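Local structure of mandelate racemase/muconate lactonizing enzyme family protein (Roseovarius sp. TM1035, 3T9P) at residues 41-44 and 45-49; 113-116 and 117-121; 154-157 and 158-162; 278-281 and 282-285. The protein is probably an enzyme of the mandelate racemase/muconate lactonizing enzyme family, in the enolase superfamily, whose own substrate and reaction are not established. All coordinates share one frame; numbering follows the deposited sequence.

Interaction 1 of 4, residues 41-44 and 45-49; sequences VTTD and SGAQG
Thr42 and Gln48 stand side by side on one face of a tight beta hairpin, as a non-hydrogen-bonded antiparallel pair. The glutamine can be followed outward. Its CB passes 3.6 Å from Val41 O. CG, turned beside its own backbone N (chi1 -76°), reaches 3.4 Å from Thr42 OG1, and the extended chain then carries the amide along the threonine. At the tip, NE2 donates to Thr42 OG1 at 3.0 Å, almost straight at 168°, with the oxygen lying in the amide plane. A beta-branched residue with a hydroxyl suits the strand here, as it offers an acceptor beside the longer neighbour. Val41 and Gly49 form the next, hydrogen-bonded pair, and Val41 CG1 comes to 3.5 Å from Gly49 O.

The chain reverses in a type I turn from Thr43 to Gly46 with a G1 beta bulge: Gly46 N bonds to Thr43 O (2.9 Å), while Thr43 N bonds to Ala47 O (2.9 Å). Gly46 takes up the positive phi of the bulge, which glycine adopts readily. Thr43 OG1, placed between backbone N and carbonyl carbon (chi1 71°), leans over the turn and accepts from Ser45 OG at 2.9 Å, with weak bonds from Ser45 N and Ala47 N besides. Asp44 OD1 is held by Arg24 N.

Strand 37-43 lies between strands 25-32 and 48-52 in the antiparallel sheet; Thr42 touches Arg27 of strand 25-32, whereas Val41 and Thr43 pack on Met114 of helix 98-119.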
loop_
_atom_site.group_PDB
_atom_site.type_symbol
_atom_site.label_atom_id
_atom_site.label_comp_id
_atom_site.label_asym_id
_atom_site.label_seq_id
_atom_site.Cartn_x
_atom_site.Cartn_y
_atom_site.Cartn_z
ATOM N N VAL A 41 21.073 -12.370 -5.835
ATOM C CA VAL A 41 21.900 -11.184 -5.818
ATOM C C VAL A 41 23.360 -11.596 -6.038
ATOM O O VAL A 41 23.809 -12.560 -5.504
ATOM C CB VAL A 41 21.804 -10.374 -4.517
ATOM C CG1 VAL A 41 22.336 -11.130 -3.371
ATOM C CG2 VAL A 41 22.476 -9.017 -4.624
ATOM N N THR A 42 24.041 -10.846 -6.884
ATOM C CA THR A 42 25.480 -10.955 -7.112
ATOM C C THR A 42 26.219 -9.639 -6.867
ATOM O O THR A 42 25.827 -8.639 -7.379
ATOM C CB THR A 42 25.777 -11.444 -8.535
ATOM O OG1 THR A 42 25.039 -12.604 -8.819
ATOM C CG2 THR A 42 27.251 -11.740 -8.712
ATOM N N THR A 43 27.270 -9.662 -6.064
ATOM C CA THR A 43 28.065 -8.482 -5.777
ATOM C C THR A 43 29.151 -8.297 -6.829
ATOM O O THR A 43 29.371 -9.166 -7.602
ATOM C CB THR A 43 28.741 -8.482 -4.387
ATOM O OG1 THR A 43 29.791 -9.443 -4.373
ATOM C CG2 THR A 43 27.745 -8.771 -3.297
ATOM N N ASP A 44 29.840 -7.166 -6.777
ATOM C CA ASP A 44 30.961 -6.873 -7.665
ATOM C C ASP A 44 32.095 -7.876 -7.453
ATOM O O ASP A 44 32.835 -8.107 -8.328
ATOM C CB ASP A 44 31.449 -5.431 -7.659
ATOM C CG ASP A 44 31.701 -4.875 -6.298
ATOM O OD1 ASP A 44 31.698 -5.556 -5.286
ATOM O OD2 ASP A 44 31.871 -3.688 -6.236
ATOM N N SER A 45 32.203 -8.429 -6.262
ATOM C CA SER A 45 33.160 -9.470 -5.952
ATOM C C SER A 45 32.781 -10.855 -6.496
ATOM O O SER A 45 33.507 -11.779 -6.290
ATOM C CB SER A 45 33.357 -9.573 -4.437
ATOM O OG SER A 45 32.469 -10.499 -3.869
ATOM N N GLY A 46 31.618 -10.989 -7.111
ATOM C CA GLY A 46 30.986 -12.281 -7.382
ATOM C C GLY A 46 30.278 -13.033 -6.234
ATOM O O GLY A 46 29.727 -14.119 -6.476
ATOM N N ALA A 47 30.288 -12.497 -5.010
ATOM C CA ALA A 47 29.576 -13.162 -3.890
ATOM C C ALA A 47 28.059 -13.244 -4.215
ATOM O O ALA A 47 27.501 -12.275 -4.740
ATOM C CB ALA A 47 29.812 -12.460 -2.544
ATOM N N GLN A 48 27.416 -14.381 -3.905
ATOM C CA GLN A 48 25.988 -14.548 -4.180
ATOM C C GLN A 48 25.141 -14.888 -2.957
ATOM O O GLN A 48 25.615 -15.412 -1.924
ATOM C CB GLN A 48 25.725 -15.597 -5.267
ATOM C CG GLN A 48 26.049 -14.985 -6.620
ATOM C CD GLN A 48 25.972 -15.998 -7.744
ATOM O OE1 GLN A 48 26.256 -17.172 -7.562
ATOM N NE2 GLN A 48 25.611 -15.536 -8.905
ATOM N N GLY A 49 23.845 -14.598 -3.111
ATOM C CA GLY A 49 22.844 -15.054 -2.111
ATOM C C GLY A 49 21.481 -15.080 -2.749
ATOM O O GLY A 49 21.232 -14.473 -3.791
#

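Interaction 2 of 4, residues 113-116 and 117-121; sequences DMRG and KLEGK
Asp113 and Lys117, one helical turn apart, are joined by a salt bridge in which NZ meets the syn lone pair of OD2 at 2.6 Å. The lysine chain is extended beyond CG and lies close to the aspartate all along, with CE 3.2 Å from OD2. Asp113 also receives Trp50 N on OD2 and Trp369 N on OD1, which would fix the rotation of its buried carboxylate.

Two residues further on, Arg115 stretches out fully from CG to NE, with CG opposite the backbone N (chi1 -177°), and NE donates to Glu119 OE2 at 3.0 Å. The bond is nearly straight (176°) and in the guanidinium plane, yet it arrives from above the carboxylate, whose plane is turned 52° from the guanidinium. Glu119 OE1 takes Lys121 NZ at 3.2 Å. Were Glu119 an alanine, Arg115 and Lys121 would probably lose the carboxylate they share, leaving the guanidinium freer to turn.

Gly116 suits its place because a CB would clash with Lys121 O. Its carbonyl accepts Lys121 N at 2.8 Å; this 6→1 bond, with Gly120 at positive phi, is characteristic of a Schellman-type helix C-terminus, here closing helix 98-119 of the N-terminal domain.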
loop_
_atom_site.group_PDB
_atom_site.type_symbol
_atom_site.label_atom_id
_atom_site.label_comp_id
_atom_site.label_asym_id
_atom_site.label_seq_id
_atom_site.Cartn_x
_atom_site.Cartn_y
_atom_site.Cartn_z
ATOM N N ASP A 113 21.265 -13.436 3.081
ATOM C CA ASP A 113 21.807 -14.767 2.737
ATOM C C ASP A 113 23.215 -14.589 2.152
ATOM O O ASP A 113 24.110 -15.339 2.471
ATOM C CB ASP A 113 20.925 -15.444 1.658
ATOM C CG ASP A 113 21.336 -16.965 1.410
ATOM O OD1 ASP A 113 21.340 -17.751 2.421
ATOM O OD2 ASP A 113 21.651 -17.314 0.186
ATOM N N MET A 114 23.381 -13.585 1.325
ATOM C CA MET A 114 24.692 -13.238 0.755
ATOM C C MET A 114 25.715 -12.991 1.846
ATOM O O MET A 114 26.799 -13.639 1.852
ATOM C CB MET A 114 24.581 -12.059 -0.267
ATOM C CG MET A 114 25.934 -11.749 -1.053
ATOM S SD MET A 114 27.100 -10.833 0.019
ATOM C CE MET A 114 26.202 -9.271 0.192
ATOM N N ARG A 115 25.411 -12.076 2.779
ATOM C CA ARG A 115 26.329 -11.754 3.876
ATOM C C ARG A 115 26.560 -12.957 4.779
ATOM O O ARG A 115 27.667 -13.221 5.168
ATOM C CB ARG A 115 25.770 -10.584 4.709
ATOM C CG ARG A 115 26.704 -10.150 5.818
ATOM C CD ARG A 115 26.176 -8.888 6.448
ATOM N NE ARG A 115 26.942 -8.693 7.659
ATOM C CZ ARG A 115 26.575 -7.925 8.669
ATOM N NH1 ARG A 115 25.403 -7.283 8.653
ATOM N NH2 ARG A 115 27.361 -7.852 9.731
ATOM N N GLY A 116 25.542 -13.760 5.012
ATOM C CA GLY A 116 25.679 -14.985 5.800
ATOM C C GLY A 116 26.676 -15.989 5.198
ATOM O O GLY A 116 27.586 -16.474 5.929
ATOM N N LYS A 117 26.556 -16.254 3.890
ATOM C CA LYS A 117 27.524 -17.118 3.148
ATOM C C LYS A 117 28.918 -16.540 3.076
ATOM O O LYS A 117 29.902 -17.257 3.154
ATOM C CB LYS A 117 26.967 -17.378 1.756
ATOM C CG LYS A 117 25.787 -18.422 1.904
ATOM C CD LYS A 117 24.907 -18.386 0.593
ATOM C CE LYS A 117 23.896 -19.517 0.625
ATOM N NZ LYS A 117 22.935 -19.479 -0.471
ATOM N N LEU A 118 29.035 -15.234 2.893
ATOM C CA LEU A 118 30.373 -14.607 2.912
ATOM C C LEU A 118 31.069 -14.738 4.302
ATOM O O LEU A 118 32.286 -14.995 4.371
ATOM C CB LEU A 118 30.216 -13.134 2.492
ATOM C CG LEU A 118 31.415 -12.179 2.393
ATOM C CD1 LEU A 118 32.278 -12.584 1.157
ATOM C CD2 LEU A 118 30.903 -10.738 2.185
ATOM N N GLU A 119 30.302 -14.561 5.393
ATOM C CA GLU A 119 30.797 -14.692 6.746
ATOM C C GLU A 119 30.793 -16.072 7.332
ATOM O O GLU A 119 31.357 -16.246 8.426
ATOM C CB GLU A 119 30.117 -13.713 7.722
ATOM C CG GLU A 119 30.273 -12.290 7.207
ATOM C CD GLU A 119 29.873 -11.241 8.215
ATOM O OE1 GLU A 119 29.821 -11.515 9.464
ATOM O OE2 GLU A 119 29.575 -10.109 7.771
ATOM N N GLY A 120 30.221 -17.052 6.646
ATOM C CA GLY A 120 30.102 -18.386 7.202
ATOM C C GLY A 120 29.116 -18.511 8.396
ATOM O O GLY A 120 29.292 -19.400 9.251
ATOM N N LYS A 121 28.087 -17.656 8.451
ATOM C CA LYS A 121 27.230 -17.568 9.630
ATOM C C LYS A 121 25.747 -17.697 9.196
ATOM O O LYS A 121 25.366 -17.114 8.164
ATOM C CB LYS A 121 27.413 -16.200 10.275
ATOM C CG LYS A 121 28.756 -16.112 11.168
ATOM C CD LYS A 121 29.059 -14.653 11.569
ATOM C CE LYS A 121 30.436 -14.557 12.279
ATOM N NZ LYS A 121 30.748 -13.127 12.035
#

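Interaction 3 of 4, residues 154-157 and 158-162; sequences FCRL and RDDKG
Cys155 and Arg158 meet on the outer helix of a beta-alpha-beta unit, strand 132-139, helix 147-161 and strand 165-169, in the barrel domain of the enolase superfamily. Backbone bonds come first: Arg158 N to Phe154 O (2.8 Å), Asp159 N to Cys155 O and Asp160 N to Arg156 O are regular i to i+4 links. Lys161 N reaches Leu157 O at 2.9 Å from above the carbonyl plane, just before Gly162 leaves the helix with positive phi, a backbone shape glycine takes readily.

The ionic contact lies between neighbours in sequence. Arg158, bent at chi3 (65°), turns its guanidinium side-on to Asp159: NE donates to OD1 at 2.9 Å and NH2 to OD2 at 3.0 Å, both near the guanidinium plane. NH1 is used by Leu196 O, at the end of helix 184-196. A leucine in place of Arg158 would probably leave Asp159 without its charged mate and the Leu196 carbonyl without this donor.

Among apolar contacts, Phe154 meets Phe166 and helix 184-196, and Leu157 also packs on Phe166, so both bury their hydrocarbon surface against the strand beneath; the Leu157 side chain also slants across that of Lys161, CD2 to CG 4.2 Å.

A van der Waals contact completes the set: the small Cys155 sets its CB over one face of the Arg158 guanidinium, toward the rim, with SG 3.8 Å from both NH1 and NH2.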
loop_
_atom_site.group_PDB
_atom_site.type_symbol
_atom_site.label_atom_id
_atom_site.label_comp_id
_atom_site.label_asym_id
_atom_site.label_seq_id
_atom_site.Cartn_x
_atom_site.Cartn_y
_atom_site.Cartn_z
ATOM N N PHE A 154 -5.393 -32.710 13.917
ATOM C CA PHE A 154 -4.621 -32.080 14.995
ATOM C C PHE A 154 -4.144 -33.158 15.994
ATOM O O PHE A 154 -2.961 -33.144 16.427
ATOM C CB PHE A 154 -5.464 -31.054 15.702
ATOM C CG PHE A 154 -5.456 -29.664 15.064
ATOM C CD1 PHE A 154 -4.726 -29.400 13.882
ATOM C CD2 PHE A 154 -6.130 -28.620 15.675
ATOM C CE1 PHE A 154 -4.687 -28.105 13.368
ATOM C CE2 PHE A 154 -6.160 -27.295 15.099
ATOM C CZ PHE A 154 -5.442 -27.038 13.955
ATOM N N CYS A 155 -5.036 -34.090 16.364
ATOM C CA CYS A 155 -4.628 -35.196 17.256
ATOM C C CYS A 155 -3.422 -35.962 16.785
ATOM O O CYS A 155 -2.521 -36.236 17.587
ATOM C CB CYS A 155 -5.831 -36.114 17.596
ATOM S SG CYS A 155 -6.860 -35.280 18.778
ATOM N N ARG A 156 -3.411 -36.283 15.484
ATOM C CA ARG A 156 -2.349 -37.028 14.819
ATOM C C ARG A 156 -1.033 -36.185 14.859
ATOM O O ARG A 156 0.034 -36.735 15.143
ATOM C CB ARG A 156 -2.721 -37.384 13.364
ATOM C CG ARG A 156 -3.757 -38.543 13.246
ATOM C CD ARG A 156 -4.431 -38.694 11.816
ATOM N NE ARG A 156 -3.484 -38.722 10.673
ATOM C CZ ARG A 156 -3.433 -37.848 9.647
ATOM N NH1 ARG A 156 -4.284 -36.810 9.551
ATOM N NH2 ARG A 156 -2.507 -38.028 8.689
ATOM N N LEU A 157 -1.132 -34.866 14.601
ATOM C CA LEU A 157 0.069 -34.031 14.596
ATOM C C LEU A 157 0.614 -33.928 16.021
ATOM O O LEU A 157 1.827 -33.938 16.197
ATOM C CB LEU A 157 -0.305 -32.592 14.155
ATOM C CG LEU A 157 -0.484 -32.512 12.648
ATOM C CD1 LEU A 157 -1.446 -31.326 12.213
ATOM C CD2 LEU A 157 0.973 -32.462 12.035
ATOM N N ARG A 158 -0.276 -33.810 17.011
ATOM C CA ARG A 158 0.107 -33.758 18.414
ATOM C C ARG A 158 0.859 -35.052 18.802
ATOM O O ARG A 158 1.944 -35.025 19.374
ATOM C CB ARG A 158 -1.142 -33.622 19.325
ATOM C CG ARG A 158 -0.823 -33.753 20.906
ATOM C CD ARG A 158 -2.086 -33.978 21.742
ATOM N NE ARG A 158 -2.665 -35.280 21.368
ATOM C CZ ARG A 158 -3.937 -35.646 21.452
ATOM N NH1 ARG A 158 -4.865 -34.847 21.949
ATOM N NH2 ARG A 158 -4.258 -36.865 21.018
ATOM N N ASP A 159 0.281 -36.196 18.434
ATOM C CA ASP A 159 0.876 -37.470 18.809
ATOM C C ASP A 159 2.067 -37.888 18.011
ATOM O O ASP A 159 2.979 -38.434 18.593
ATOM C CB ASP A 159 -0.185 -38.583 18.842
ATOM C CG ASP A 159 -1.233 -38.337 19.916
ATOM O OD1 ASP A 159 -0.923 -37.600 20.921
ATOM O OD2 ASP A 159 -2.376 -38.795 19.716
ATOM N N ASP A 160 2.101 -37.620 16.710
ATOM C CA ASP A 160 3.220 -38.081 15.873
ATOM C C ASP A 160 4.317 -37.066 15.690
ATOM O O ASP A 160 5.485 -37.435 15.558
ATOM C CB ASP A 160 2.686 -38.605 14.515
ATOM C CG ASP A 160 1.441 -39.562 14.715
ATOM O OD1 ASP A 160 1.338 -40.140 15.851
ATOM O OD2 ASP A 160 0.558 -39.687 13.812
ATOM N N LYS A 161 3.975 -35.774 15.750
ATOM C CA LYS A 161 5.021 -34.745 15.585
ATOM C C LYS A 161 5.363 -33.943 16.848
ATOM O O LYS A 161 6.347 -33.160 16.831
ATOM C CB LYS A 161 4.722 -33.852 14.362
ATOM C CG LYS A 161 4.366 -34.670 13.102
ATOM C CD LYS A 161 5.548 -35.406 12.525
ATOM C CE LYS A 161 6.545 -34.421 12.072
ATOM N NZ LYS A 161 7.861 -35.054 12.080
ATOM N N GLY A 162 4.641 -34.173 17.937
ATOM C CA GLY A 162 4.966 -33.524 19.234
ATOM C C GLY A 162 4.587 -32.046 19.329
ATOM O O GLY A 162 5.052 -31.340 20.256
#

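Interaction 4 of 4, residues 278-281 and 282-285; sequences QPDV and MYMG. With FMT (formic acid), chain E.
Asp280 and Tyr283 meet at the start of a short helix, where the carboxylate lies over one face of the ring with the two planes 29° apart. CG of the aspartate is 3.5 Å from Tyr283 CD2. The aspartate's chi1 of 176° swings the carboxylate away from its own N, which brings OD1 to the first turn as an N-cap: Tyr283 N donates to it at 2.9 Å, from the anti side and tilted out of the carboxylate plane, and Met282 N adds a weak bond. An aspartate suits this position, having a short arm and an acceptor for amides that lack a preceding turn. Asp280 O takes Met284 N at 2.9 Å.

Further out, Pro279 CB rests on Met284 CG (3.8 Å), and Val281 CG1 touches Met282 SD, flexible methionines filling space against helices 262-270 and 313-322. Tyr283 OH donates at 2.6 Å to O2 of a bound formic acid molecule, probably from the crystallisation liquor, which Lys94 of the second subunit also binds.

Asp280 OD2 is hydrogen-bonded to His307 ND1. A buried aspartate after a barrel strand paired with a histidine is consistent with the His-Asp dyad of mandelate racemase and its relatives.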
loop_
_atom_site.group_PDB
_atom_site.type_symbol
_atom_site.label_atom_id
_atom_site.label_comp_id
_atom_site.label_asym_id
_atom_site.label_seq_id
_atom_site.Cartn_x
_atom_site.Cartn_y
_atom_site.Cartn_z
ATOM N N GLN A 278 2.194 -9.113 15.088
ATOM C CA GLN A 278 2.366 -10.317 14.242
ATOM C C GLN A 278 2.731 -9.871 12.867
ATOM O O GLN A 278 1.993 -10.185 11.943
ATOM C CB GLN A 278 0.994 -11.061 14.151
ATOM C CG GLN A 278 0.604 -11.559 15.509
ATOM C CD GLN A 278 -0.399 -12.644 15.451
ATOM O OE1 GLN A 278 -1.550 -12.342 15.110
ATOM N NE2 GLN A 278 -0.004 -13.915 15.860
ATOM N N PRO A 279 3.870 -9.130 12.712
ATOM C CA PRO A 279 4.274 -8.748 11.352
ATOM C C PRO A 279 4.550 -10.048 10.565
ATOM O O PRO A 279 4.873 -11.108 11.186
ATOM C CB PRO A 279 5.651 -8.009 11.574
ATOM C CG PRO A 279 6.203 -8.613 12.840
ATOM C CD PRO A 279 4.916 -8.840 13.717
ATOM N N ASP A 280 4.582 -9.936 9.261
ATOM C CA ASP A 280 4.962 -11.016 8.394
ATOM C C ASP A 280 6.179 -10.527 7.676
ATOM O O ASP A 280 6.132 -9.483 7.029
ATOM C CB ASP A 280 3.792 -11.283 7.372
ATOM C CG ASP A 280 4.148 -12.372 6.307
ATOM O OD1 ASP A 280 4.981 -12.117 5.445
ATOM O OD2 ASP A 280 3.552 -13.480 6.387
ATOM N N VAL A 281 7.273 -11.300 7.742
ATOM C CA VAL A 281 8.584 -10.811 7.204
ATOM C C VAL A 281 8.419 -10.333 5.714
ATOM O O VAL A 281 8.970 -9.285 5.238
ATOM C CB VAL A 281 9.677 -11.914 7.399
ATOM C CG1 VAL A 281 10.994 -11.534 6.601
ATOM C CG2 VAL A 281 9.977 -12.025 8.809
ATOM N N MET A 282 7.713 -11.148 4.953
ATOM C CA MET A 282 7.651 -10.967 3.472
ATOM C C MET A 282 6.658 -9.837 3.156
ATOM O O MET A 282 6.912 -9.110 2.233
ATOM C CB MET A 282 7.107 -12.244 2.746
ATOM C CG MET A 282 8.118 -13.301 2.507
ATOM S SD MET A 282 9.620 -13.450 3.549
ATOM C CE MET A 282 10.667 -14.434 2.426
ATOM N N TYR A 283 5.534 -9.677 3.887
ATOM C CA TYR A 283 4.666 -8.522 3.603
ATOM C C TYR A 283 5.276 -7.209 4.096
ATOM O O TYR A 283 4.871 -6.100 3.683
ATOM C CB TYR A 283 3.288 -8.696 4.289
ATOM C CG TYR A 283 2.480 -9.851 3.823
ATOM C CD1 TYR A 283 2.491 -10.239 2.489
ATOM C CD2 TYR A 283 1.602 -10.521 4.720
ATOM C CE1 TYR A 283 1.667 -11.324 2.018
ATOM C CE2 TYR A 283 0.772 -11.547 4.294
ATOM C CZ TYR A 283 0.821 -11.942 2.934
ATOM O OH TYR A 283 0.019 -12.953 2.532
ATOM N N MET A 284 6.165 -7.320 5.062
ATOM C CA MET A 284 6.763 -6.104 5.691
ATOM C C MET A 284 7.851 -5.456 4.794
ATOM O O MET A 284 8.202 -4.270 4.971
ATOM C CB MET A 284 7.575 -6.549 6.931
ATOM C CG MET A 284 6.715 -6.486 8.203
ATOM S SD MET A 284 5.874 -4.905 8.504
ATOM C CE MET A 284 7.210 -3.747 8.422
ATOM N N GLY A 285 8.451 -6.245 3.895
ATOM C CA GLY A 285 9.602 -5.696 3.162
ATOM C C GLY A 285 10.942 -6.263 3.606
ATOM O O GLY A 285 11.983 -5.740 3.212
HETATM C C FMT E . -1.204 -15.632 4.073
HETATM O O1 FMT E . -2.233 -16.226 3.589
HETATM O O2 FMT E . -1.167 -14.427 4.364
#

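Overall arrangement
Interactions 1 and 2 belong to the N-terminal domain and touch each other: Met114 CE packs on Thr43 CG2, and Asp113 OD2 lies against Gly49 CA, so the hairpin and helix 98-119 share one interface. Interactions 3 and 4 lie in the barrel domain, about 28 Å apart between centres. The chemistry follows the setting. At the surface, interaction 3 uses a side-on arginine-aspartate pair; in interaction 2, which is partly buried, charged pairs link successive helical turns, while interaction 1, also partly buried, relies on hydroxyl and amide groups. Interaction 4, wholly buried and with its centre about 6 Å from that of the chain, uses its carboxylate as a helix cap among apolar side chains.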